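Local coordinates for protein bifunctional endomannanase/endoglucanase (Caldanaerobius polysaccharolyticus, PDB 3W0K) that probably hydrolyses internal beta-1,4 linkages of mannans and glucans, as a family 5 glycoside hydrolase built on a beta/alpha barrel, at residues D235-R238 and E239-P243; A270-W273 and F274-V277; L278-Y281 and K282-W286; V317-E320 and L321-L324. All coordinates share one frame; numbering follows the deposited sequence.

Interaction 1: residues D235-R238 and E239-P243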
loop_
_atom_site.group_PDB
_atom_site.type_symbol
_atom_site.label_atom_id
_atom_site.label_comp_id
_atom_site.label_asym_id
_atom_site.label_seq_id
_atom_site.Cartn_x
_atom_site.Cartn_y
_atom_site.Cartn_z
ATOM N N ASP A 235 16.813 -15.795 -5.060
ATOM C CA ASP A 235 16.904 -16.651 -3.878
ATOM C C ASP A 235 16.800 -15.817 -2.604
ATOM O O ASP A 235 16.189 -16.247 -1.622
ATOM C CB ASP A 235 18.218 -17.444 -3.870
ATOM C CG ASP A 235 18.205 -18.620 -4.836
ATOM O OD1 ASP A 235 17.113 -19.055 -5.256
ATOM O OD2 ASP A 235 19.301 -19.129 -5.159
ATOM N N THR A 236 17.402 -14.630 -2.628
ATOM C CA THR A 236 17.370 -13.724 -1.482
ATOM C C THR A 236 15.944 -13.223 -1.276
ATOM O O THR A 236 15.496 -13.049 -0.141
ATOM C CB THR A 236 18.308 -12.522 -1.686
ATOM O OG1 THR A 236 19.594 -12.989 -2.112
ATOM C CG2 THR A 236 18.480 -11.757 -0.382
ATOM N N LEU A 237 15.232 -12.995 -2.378
ATOM C CA LEU A 237 13.846 -12.542 -2.297
ATOM C C LEU A 237 12.980 -13.635 -1.677
ATOM O O LEU A 237 12.048 -13.344 -0.925
ATOM C CB LEU A 237 13.318 -12.147 -3.678
ATOM C CG LEU A 237 13.797 -10.790 -4.198
ATOM C CD1 LEU A 237 13.511 -10.660 -5.685
ATOM C CD2 LEU A 237 13.110 -9.671 -3.416
ATOM N N ARG A 238 13.296 -14.896 -1.976
ATOM C CA ARG A 238 12.550 -16.013 -1.406
ATOM C C ARG A 238 12.773 -16.045 0.106
ATOM O O ARG A 238 11.845 -16.305 0.870
ATOM C CB ARG A 238 12.992 -17.344 -2.025
ATOM C CG ARG A 238 12.590 -17.524 -3.481
ATOM C CD ARG A 238 13.021 -18.895 -3.993
ATOM N NE ARG A 238 12.650 -19.110 -5.389
ATOM C CZ ARG A 238 11.455 -19.527 -5.798
ATOM N NH1 ARG A 238 10.492 -19.778 -4.922
ATOM N NH2 ARG A 238 11.225 -19.701 -7.091
ATOM N N GLU A 239 14.011 -15.786 0.527
ATOM C CA GLU A 239 14.345 -15.760 1.950
ATOM C C GLU A 239 13.560 -14.640 2.627
ATOM O O GLU A 239 12.996 -14.827 3.704
ATOM C CB GLU A 239 15.841 -15.529 2.154
ATOM C CG GLU A 239 16.722 -16.698 1.737
ATOM C CD GLU A 239 18.195 -16.442 2.003
ATOM O OE1 GLU A 239 18.527 -15.956 3.109
ATOM O OE2 GLU A 239 19.021 -16.729 1.108
ATOM N N TYR A 240 13.506 -13.494 1.956
ATOM C CA TYR A 240 12.795 -12.318 2.450
ATOM C C TYR A 240 11.297 -12.585 2.603
ATOM O O TYR A 240 10.669 -12.116 3.554
ATOM C CB TYR A 240 13.035 -11.143 1.495
ATOM C CG TYR A 240 12.137 -9.950 1.720
ATOM C CD1 TYR A 240 12.291 -9.134 2.839
ATOM C CD2 TYR A 240 11.127 -9.644 0.815
ATOM C CE1 TYR A 240 11.454 -8.040 3.050
ATOM C CE2 TYR A 240 10.286 -8.557 1.016
ATOM C CZ TYR A 240 10.452 -7.761 2.131
ATOM O OH TYR A 240 9.608 -6.692 2.315
ATOM N N TYR A 241 10.732 -13.345 1.672
ATOM C CA TYR A 241 9.309 -13.658 1.708
ATOM C C TYR A 241 8.939 -14.923 2.478
ATOM O O TYR A 241 7.759 -15.171 2.717
ATOM C CB TYR A 241 8.742 -13.731 0.287
ATOM C CG TYR A 241 8.570 -12.380 -0.373
ATOM C CD1 TYR A 241 7.814 -11.378 0.236
ATOM C CD2 TYR A 241 9.161 -12.101 -1.603
ATOM C CE1 TYR A 241 7.655 -10.130 -0.365
ATOM C CE2 TYR A 241 9.011 -10.858 -2.211
ATOM C CZ TYR A 241 8.257 -9.876 -1.583
ATOM O OH TYR A 241 8.138 -8.636 -2.166
ATOM N N LYS A 242 9.939 -15.694 2.908
ATOM C CA LYS A 242 9.676 -16.936 3.634
ATOM C C LYS A 242 8.718 -16.799 4.822
ATOM O O LYS A 242 7.788 -17.592 4.953
ATOM C CB LYS A 242 10.977 -17.623 4.064
ATOM C CG LYS A 242 10.754 -19.013 4.647
ATOM C CD LYS A 242 12.059 -19.699 5.008
ATOM C CE LYS A 242 11.814 -21.136 5.454
ATOM N NZ LYS A 242 10.879 -21.227 6.614
ATOM N N PRO A 243 8.924 -15.794 5.699
ATOM C CA PRO A 243 8.017 -15.639 6.844
ATOM C C PRO A 243 6.573 -15.387 6.401
ATOM O O PRO A 243 5.622 -15.778 7.083
ATOM C CB PRO A 243 8.599 -14.429 7.574
ATOM C CG PRO A 243 10.064 -14.527 7.272
ATOM C CD PRO A 243 10.044 -14.842 5.796
#

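Interaction 2: residues A270-W273 and F274-V277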
loop_
_atom_site.group_PDB
_atom_site.type_symbol
_atom_site.label_atom_id
_atom_site.label_comp_id
_atom_site.label_asym_id
_atom_site.label_seq_id
_atom_site.Cartn_x
_atom_site.Cartn_y
_atom_site.Cartn_z
ATOM N N ALA A 270 15.775 -2.308 -13.604
ATOM C CA ALA A 270 14.451 -2.334 -12.986
ATOM C C ALA A 270 13.625 -3.495 -13.527
ATOM O O ALA A 270 13.016 -4.240 -12.759
ATOM C CB ALA A 270 13.731 -1.015 -13.228
ATOM N N ILE A 271 13.616 -3.650 -14.850
ATOM C CA ILE A 271 12.873 -4.729 -15.493
ATOM C C ILE A 271 13.365 -6.095 -15.021
ATOM O O ILE A 271 12.560 -6.974 -14.741
ATOM C CB ILE A 271 12.955 -4.628 -17.041
ATOM C CG1 ILE A 271 12.091 -3.462 -17.536
ATOM C CG2 ILE A 271 12.522 -5.940 -17.699
ATOM C CD1 ILE A 271 10.590 -3.683 -17.366
ATOM N N ARG A 272 14.683 -6.252 -14.899
ATOM C CA ARG A 272 15.262 -7.516 -14.448
ATOM C C ARG A 272 14.763 -7.863 -13.044
ATOM O O ARG A 272 14.446 -9.016 -12.749
ATOM C CB ARG A 272 16.794 -7.438 -14.457
ATOM C CG ARG A 272 17.483 -8.730 -14.044
ATOM C CD ARG A 272 17.137 -9.867 -14.987
ATOM N NE ARG A 272 17.660 -11.144 -14.509
ATOM C CZ ARG A 272 17.034 -11.941 -13.648
ATOM N NH1 ARG A 272 15.845 -11.599 -13.160
ATOM N NH2 ARG A 272 17.591 -13.091 -13.287
ATOM N N TRP A 273 14.677 -6.845 -12.192
ATOM C CA TRP A 273 14.200 -7.021 -10.829
ATOM C C TRP A 273 12.696 -7.328 -10.841
ATOM O O TRP A 273 12.235 -8.221 -10.127
ATOM C CB TRP A 273 14.517 -5.772 -10.001
ATOM C CG TRP A 273 13.820 -5.726 -8.683
ATOM C CD1 TRP A 273 14.199 -6.342 -7.524
ATOM C CD2 TRP A 273 12.589 -5.056 -8.399
ATOM N NE1 TRP A 273 13.269 -6.103 -6.536
ATOM C CE2 TRP A 273 12.270 -5.316 -7.050
ATOM C CE3 TRP A 273 11.718 -4.265 -9.162
ATOM C CZ2 TRP A 273 11.114 -4.812 -6.443
ATOM C CZ3 TRP A 273 10.572 -3.766 -8.561
ATOM C CH2 TRP A 273 10.280 -4.042 -7.214
ATOM N N PHE A 274 11.944 -6.610 -11.676
ATOM C CA PHE A 274 10.500 -6.839 -11.792
ATOM C C PHE A 274 10.219 -8.288 -12.184
ATOM O O PHE A 274 9.287 -8.909 -11.679
ATOM C CB PHE A 274 9.883 -5.917 -12.848
ATOM C CG PHE A 274 9.360 -4.616 -12.303
ATOM C CD1 PHE A 274 8.283 -4.597 -11.422
ATOM C CD2 PHE A 274 9.914 -3.407 -12.710
ATOM C CE1 PHE A 274 7.763 -3.388 -10.959
ATOM C CE2 PHE A 274 9.402 -2.192 -12.251
ATOM C CZ PHE A 274 8.324 -2.184 -11.373
ATOM N N GLU A 275 11.026 -8.823 -13.098
ATOM C CA GLU A 275 10.848 -10.198 -13.539
ATOM C C GLU A 275 10.953 -11.185 -12.382
ATOM O O GLU A 275 10.198 -12.152 -12.322
ATOM C CB GLU A 275 11.845 -10.535 -14.647
ATOM C CG GLU A 275 11.546 -9.799 -15.945
ATOM C CD GLU A 275 12.635 -9.946 -16.988
ATOM O OE1 GLU A 275 13.822 -10.055 -16.614
ATOM O OE2 GLU A 275 12.302 -9.932 -18.190
ATOM N N ASP A 276 11.854 -10.912 -11.442
ATOM C CA ASP A 276 12.019 -11.776 -10.278
ATOM C C ASP A 276 10.861 -11.678 -9.288
ATOM O O ASP A 276 10.280 -12.699 -8.917
ATOM C CB ASP A 276 13.333 -11.477 -9.556
ATOM C CG ASP A 276 14.519 -12.198 -10.165
ATOM O OD1 ASP A 276 14.332 -13.002 -11.103
ATOM O OD2 ASP A 276 15.644 -11.969 -9.684
ATOM N N VAL A 277 10.522 -10.463 -8.855
ATOM C CA VAL A 277 9.430 -10.312 -7.893
ATOM C C VAL A 277 8.084 -10.750 -8.445
ATOM O O VAL A 277 7.349 -11.465 -7.774
ATOM C CB VAL A 277 9.323 -8.878 -7.297
ATOM C CG1 VAL A 277 10.568 -8.553 -6.487
ATOM C CG2 VAL A 277 9.093 -7.844 -8.383
HETATM O O HOH W 1 16.177 -15.057 -11.691
#

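Interaction 3: residues L278-Y281 and K282-W286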
loop_
_atom_site.group_PDB
_atom_site.type_symbol
_atom_site.label_atom_id
_atom_site.label_comp_id
_atom_site.label_asym_id
_atom_site.label_seq_id
_atom_site.Cartn_x
_atom_site.Cartn_y
_atom_site.Cartn_z
ATOM N N LEU A 278 7.784 -10.374 -9.686
ATOM C CA LEU A 278 6.513 -10.755 -10.294
ATOM C C LEU A 278 6.403 -12.264 -10.516
ATOM O O LEU A 278 5.338 -12.843 -10.291
ATOM C CB LEU A 278 6.277 -9.980 -11.594
ATOM C CG LEU A 278 5.931 -8.500 -11.395
ATOM C CD1 LEU A 278 5.970 -7.762 -12.720
ATOM C CD2 LEU A 278 4.559 -8.367 -10.745
ATOM N N SER A 279 7.497 -12.907 -10.927
ATOM C CA SER A 279 7.472 -14.359 -11.132
ATOM C C SER A 279 7.243 -15.050 -9.789
ATOM O O SER A 279 6.590 -16.090 -9.723
ATOM C CB SER A 279 8.757 -14.864 -11.805
ATOM O OG SER A 279 9.901 -14.651 -11.003
ATOM N N LEU A 280 7.766 -14.459 -8.716
ATOM C CA LEU A 280 7.566 -15.008 -7.380
ATOM C C LEU A 280 6.104 -14.846 -6.977
ATOM O O LEU A 280 5.510 -15.758 -6.410
ATOM C CB LEU A 280 8.463 -14.310 -6.357
ATOM C CG LEU A 280 9.914 -14.784 -6.301
ATOM C CD1 LEU A 280 10.679 -13.975 -5.277
ATOM C CD2 LEU A 280 9.950 -16.268 -5.941
ATOM N N TYR A 281 5.521 -13.685 -7.274
ATOM C CA TYR A 281 4.121 -13.444 -6.932
ATOM C C TYR A 281 3.208 -14.424 -7.669
ATOM O O TYR A 281 2.231 -14.908 -7.103
ATOM C CB TYR A 281 3.715 -12.000 -7.250
ATOM C CG TYR A 281 4.467 -10.946 -6.465
ATOM C CD1 TYR A 281 5.165 -11.267 -5.297
ATOM C CD2 TYR A 281 4.499 -9.626 -6.907
ATOM C CE1 TYR A 281 5.879 -10.294 -4.592
ATOM C CE2 TYR A 281 5.204 -8.648 -6.213
ATOM C CZ TYR A 281 5.893 -8.988 -5.061
ATOM O OH TYR A 281 6.603 -8.016 -4.398
ATOM N N LYS A 282 3.552 -14.738 -8.917
ATOM C CA LYS A 282 2.767 -15.678 -9.710
ATOM C C LYS A 282 2.864 -17.075 -9.100
ATOM O O LYS A 282 1.855 -17.768 -8.947
ATOM C CB LYS A 282 3.263 -15.713 -11.158
ATOM C CG LYS A 282 2.381 -16.552 -12.073
ATOM C CD LYS A 282 2.880 -16.538 -13.502
ATOM C CE LYS A 282 1.913 -17.268 -14.419
ATOM N NZ LYS A 282 2.378 -17.257 -15.832
ATOM N N GLU A 283 4.078 -17.466 -8.725
ATOM C CA GLU A 283 4.320 -18.773 -8.116
ATOM C C GLU A 283 3.584 -18.907 -6.784
ATOM O O GLU A 283 2.988 -19.948 -6.492
ATOM C CB GLU A 283 5.821 -18.979 -7.894
ATOM C CG GLU A 283 6.176 -20.311 -7.242
ATOM C CD GLU A 283 7.656 -20.455 -6.953
ATOM O OE1 GLU A 283 8.477 -19.958 -7.750
ATOM O OE2 GLU A 283 7.998 -21.072 -5.923
ATOM N N PHE A 284 3.618 -17.837 -5.991
ATOM C CA PHE A 284 2.970 -17.805 -4.681
ATOM C C PHE A 284 1.464 -17.591 -4.797
ATOM O O PHE A 284 0.727 -17.794 -3.828
ATOM C CB PHE A 284 3.541 -16.666 -3.825
ATOM C CG PHE A 284 5.013 -16.781 -3.521
ATOM C CD1 PHE A 284 5.706 -17.975 -3.711
ATOM C CD2 PHE A 284 5.705 -15.681 -3.024
ATOM C CE1 PHE A 284 7.061 -18.069 -3.406
ATOM C CE2 PHE A 284 7.059 -15.765 -2.717
ATOM C CZ PHE A 284 7.739 -16.963 -2.909
ATOM N N GLU A 285 1.023 -17.174 -5.984
ATOM C CA GLU A 285 -0.381 -16.879 -6.264
ATOM C C GLU A 285 -0.832 -15.676 -5.434
ATOM O O GLU A 285 -1.903 -15.679 -4.824
ATOM C CB GLU A 285 -1.275 -18.099 -6.016
ATOM C CG GLU A 285 -1.025 -19.241 -6.996
ATOM C CD GLU A 285 -2.032 -20.374 -6.872
ATOM O OE1 GLU A 285 -3.082 -20.190 -6.219
ATOM O OE2 GLU A 285 -1.773 -21.457 -7.442
ATOM N N TRP A 286 0.019 -14.656 -5.411
ATOM C CA TRP A 286 -0.252 -13.427 -4.677
ATOM C C TRP A 286 -0.697 -12.307 -5.599
ATOM O O TRP A 286 -0.157 -12.135 -6.696
ATOM C CB TRP A 286 1.006 -12.925 -3.972
ATOM C CG TRP A 286 1.476 -13.717 -2.799
ATOM C CD1 TRP A 286 0.877 -14.802 -2.230
ATOM C CD2 TRP A 286 2.659 -13.461 -2.034
ATOM N NE1 TRP A 286 1.616 -15.239 -1.154
ATOM C CE2 TRP A 286 2.716 -14.433 -1.013
ATOM C CE3 TRP A 286 3.679 -12.501 -2.114
ATOM C CZ2 TRP A 286 3.753 -14.474 -0.075
ATOM C CZ3 TRP A 286 4.712 -12.542 -1.183
ATOM C CH2 TRP A 286 4.739 -13.524 -0.176
HETATM O O HOH W 2 8.946 -18.052 -9.724
#

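Interaction 4: residues V317-E320 and L321-L324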
loop_
_atom_site.group_PDB
_atom_site.type_symbol
_atom_site.label_atom_id
_atom_site.label_comp_id
_atom_site.label_asym_id
_atom_site.label_seq_id
_atom_site.Cartn_x
_atom_site.Cartn_y
_atom_site.Cartn_z
ATOM N N VAL A 317 2.219 4.165 -22.277
ATOM C CA VAL A 317 2.692 3.160 -21.335
ATOM C C VAL A 317 3.975 2.420 -21.667
ATOM O O VAL A 317 4.398 2.345 -22.823
ATOM C CB VAL A 317 1.597 2.082 -21.093
ATOM C CG1 VAL A 317 0.281 2.741 -20.703
ATOM C CG2 VAL A 317 1.411 1.213 -22.334
ATOM N N ASP A 318 4.601 1.902 -20.614
ATOM C CA ASP A 318 5.794 1.079 -20.734
ATOM C C ASP A 318 5.141 -0.281 -20.997
ATOM O O ASP A 318 4.691 -0.953 -20.065
ATOM C CB ASP A 318 6.554 1.078 -19.398
ATOM C CG ASP A 318 7.752 0.126 -19.383
ATOM O OD1 ASP A 318 7.809 -0.838 -20.175
ATOM O OD2 ASP A 318 8.641 0.337 -18.535
ATOM N N ARG A 319 5.040 -0.655 -22.271
ATOM C CA ARG A 319 4.396 -1.910 -22.649
ATOM C C ARG A 319 5.042 -3.154 -22.053
ATOM O O ARG A 319 4.345 -4.104 -21.692
ATOM C CB ARG A 319 4.306 -2.039 -24.175
ATOM C CG ARG A 319 3.391 -3.165 -24.644
ATOM C CD ARG A 319 1.967 -2.966 -24.135
ATOM N NE ARG A 319 1.091 -4.088 -24.464
ATOM C CZ ARG A 319 0.243 -4.104 -25.488
ATOM N NH1 ARG A 319 0.151 -3.057 -26.296
ATOM N NH2 ARG A 319 -0.520 -5.169 -25.700
ATOM N N GLU A 320 6.369 -3.154 -21.954
ATOM C CA GLU A 320 7.076 -4.298 -21.391
ATOM C C GLU A 320 6.657 -4.527 -19.940
ATOM O O GLU A 320 6.370 -5.658 -19.540
ATOM C CB GLU A 320 8.592 -4.098 -21.480
ATOM C CG GLU A 320 9.392 -5.282 -20.959
ATOM C CD GLU A 320 10.894 -5.109 -21.113
ATOM O OE1 GLU A 320 11.389 -3.959 -21.077
ATOM O OE2 GLU A 320 11.586 -6.138 -21.256
ATOM N N LEU A 321 6.603 -3.448 -19.162
ATOM C CA LEU A 321 6.203 -3.542 -17.762
ATOM C C LEU A 321 4.730 -3.935 -17.643
ATOM O O LEU A 321 4.377 -4.795 -16.832
ATOM C CB LEU A 321 6.473 -2.224 -17.034
ATOM C CG LEU A 321 6.156 -2.192 -15.534
ATOM C CD1 LEU A 321 6.799 -3.376 -14.814
ATOM C CD2 LEU A 321 6.630 -0.874 -14.948
ATOM N N LEU A 322 3.874 -3.306 -18.445
ATOM C CA LEU A 322 2.451 -3.631 -18.426
ATOM C C LEU A 322 2.261 -5.121 -18.721
ATOM O O LEU A 322 1.495 -5.802 -18.040
ATOM C CB LEU A 322 1.685 -2.788 -19.455
ATOM C CG LEU A 322 0.204 -3.138 -19.645
ATOM C CD1 LEU A 322 -0.568 -2.969 -18.343
ATOM C CD2 LEU A 322 -0.392 -2.267 -20.735
ATOM N N ASP A 323 2.989 -5.630 -19.715
ATOM C CA ASP A 323 2.899 -7.042 -20.076
ATOM C C ASP A 323 3.318 -7.941 -18.919
ATOM O O ASP A 323 2.703 -8.981 -18.685
ATOM C CB ASP A 323 3.731 -7.344 -21.329
ATOM C CG ASP A 323 3.072 -6.843 -22.609
ATOM O OD1 ASP A 323 1.910 -6.382 -22.567
ATOM O OD2 ASP A 323 3.726 -6.915 -23.669
ATOM N N LEU A 324 4.355 -7.532 -18.190
ATOM C CA LEU A 324 4.823 -8.298 -17.037
ATOM C C LEU A 324 3.757 -8.317 -15.943
ATOM O O LEU A 324 3.540 -9.338 -15.296
ATOM C CB LEU A 324 6.119 -7.706 -16.483
ATOM C CG LEU A 324 7.395 -8.018 -17.262
ATOM C CD1 LEU A 324 8.565 -7.256 -16.664
ATOM C CD2 LEU A 324 7.652 -9.520 -17.235
#

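Interaction 1: residues D235-R238 and E239-P243
Asp235 and Glu239 form the first rung of i to i+4 bonding in this piece of helix 234-249, with Glu239 N donating to Asp235 O at 3.1 Å. The next two bonds are shorter: Tyr240 N reaches Thr236 O at 2.9 Å, and Tyr241 N reaches Leu237 O at 2.9 Å. The pattern then weakens. Lys242 N lies 2.9 Å from Arg238 O, but the N-H...O angle is only 116°, so the bond is weak, and Pro243, which has no N-H to give, kinks the helix just afterwards.

The side chains lean on these same carbonyls. Glu239 runs its aliphatic part past the preceding turn, CG coming 3.4 Å from Asp235 O. Tyr241 sets CD2 3.2 Å from Leu237 O, the oxygen that already accepts its own N-H; that oxygen lies obliquely to the ring. Farther out, CE2 touches the methyl CD2 of Leu237 only loosely, at 4.4 Å. The two tyrosines are turned differently about their first torsions: Tyr240 has CG opposite its backbone N (chi1 168°), whereas Tyr241 has CG beside it (chi1 -74°). This brings the rim atom CD2 of Tyr240 over the centre of the Tyr241 ring, 3.6 Å above its plane, while Tyr241 CE2 meets the edge of the Tyr240 ring.

The hydroxyl of Tyr240 is hydrogen-bonded to Asn180, and that of Tyr241 to Arg196 O of barrel strand 192-197. Leu237 packs on Trp232 of strand 230-232 and faces the neighbouring helix 267-284, against Asp276, Val277 and Leu280.

Interaction 2: residues A270-W273 and F274-V277
Phe274 N donates to Ala270 O at 2.8 Å, in the carbonyl plane. Ile271 O takes the N-H of Glu275, and the methyl CG2 of Ile271 lies beside the carboxylate.

Arg272 carries the polar contact. Bent at chi2 (61°), its chain brings NH1 to Asp276 OD1 at 2.9 Å in a nearly straight salt bridge. The oxygen sits in the guanidinium plane, yet is itself met from above the carboxylate plane, the two groups standing almost perpendicular. A water links Arg272 NH2 to the same oxygen, so OD1 is gripped twice, while OD2 accepts from Tyr222 OH.

Trp273 serves two neighbours. Its edge points at the face of Phe274 in an edge-to-face pair with the planes at 59°, CZ3 3.6 Å above the phenyl plane and over its centre. Val277 lies over an indole face, CG2 4.1 Å from the centroid of the six-membered ring in a CH-pi contact.

Helix 267-284 links strands 254-259 and 287-290 in a beta-alpha-beta unit; from it Trp273 packs on helix 201-204 and gives its NE1 proton to Gln199 O, whereas Ile271, Phe274 and Glu275 meet helix 319-327.

Interaction 3: residues L278-Y281 and K282-W286
Leu280 puts its carbonyl oxygen over one face of the Phe284 ring, 3.1 Å above the plane and offset toward the rim, while Trp286 CE3 meets that ring at its edge. The indole of Trp286 in turn has Phe284 CD2 on one face, 3.5 Å above the plane. Tyr281 approaches the same corner of the indole obliquely, its CD1 3.7 Å from Trp286 CE3, so CE3 has two aromatic neighbours, both on one side of the indole plane. Leu280 lies alongside Phe284 and points the same way, its methyl CD2 3.8 Å from CZ.

This cluster gathers where the helix ends in a Schellman motif. Glu285, with positive phi (65°), is the C-prime residue: Trp286 N donates to Tyr281 O at 2.8 Å, nearly straight, and Glu285 N makes a weak bond to Lys282 O. The reversal folds the Trp286 side chain back against the last turn. Before it, Lys282, Glu283 and Phe284 donate regularly to Leu278, Ser279 and Leu280. A water adds a further bridge, giving one proton to Glu283 OE1 at 2.8 Å and another, weakly, to Ser279 O; the same OE1 forms a salt bridge with Arg238 of helix 234-249.

Leu278, Tyr281 and Trp286 face the barrel strand 254-259, with Trp286 NE1 hydrogen-bonded to Gln248 of helix 234-249. Lys282 forms a salt bridge with Glu327 of helix 319-327.

Interaction 4: residues V317-E320 and L321-L324
Asp318 is the N-cap of helix 319-327, and its carboxylate accepts from Leu321 N, a donor of the first turn that has no carbonyl of a preceding turn to meet. The capping bond, Leu321 N to Asp318 OD1, is 3.0 Å long and fairly straight at 166°, although the oxygen is met from well above the carboxylate plane. With CG opposite the backbone N (chi1 174°), the carboxylate folds over the helix start and covers Leu321 CB, 3.6 Å from Asp318 CG.

Regular helical bonding follows. Leu322 N donates to Asp318 O at 3.0 Å, so Asp318 serves the helix start through both its backbone and its side chain. Asp323 N then finds Arg319 O, and Leu324 N finds Glu320 O at 3.1 Å. Val317, just before the N-cap, touches Leu322 loosely (CG2 to CD2), the N' to N4 pairing of a hydrophobic staple, on the side facing Phe30 of helix 25-33.

The guanidinium of Arg319 makes a cation-pi contact with Tyr312, and its NH1 has a weak, long pairing with Glu310. It also forms a salt bridge one turn along: Arg319 NE meets Asp323 OD1 at 3.1 Å, on the syn side and 29° out of the carboxylate plane.

The four contacts run through three helices outside the eight-stranded barrel, their centres 17 to 21 Å from the centre of the chain. Interactions 2 and 3 follow one another along helix 267-284, interaction 3 running through its C-terminal end. Interaction 1 flanks that helix, joined to interaction 3 by the salt bridge Arg238 NH2 to Glu283 OE1 (2.8 Å) and a probable hydrogen bond between Tyr241 OH and Tyr281 OH (2.8 Å). Interaction 4 packs against interaction 2 through Phe274 CD2 and Leu321 CD1 (3.8 Å), and against interaction 3 through Leu278 CD1 and Leu324 CB (3.8 Å). Interactions 1 and 4 do not touch, their nearest atoms being about 13 Å apart.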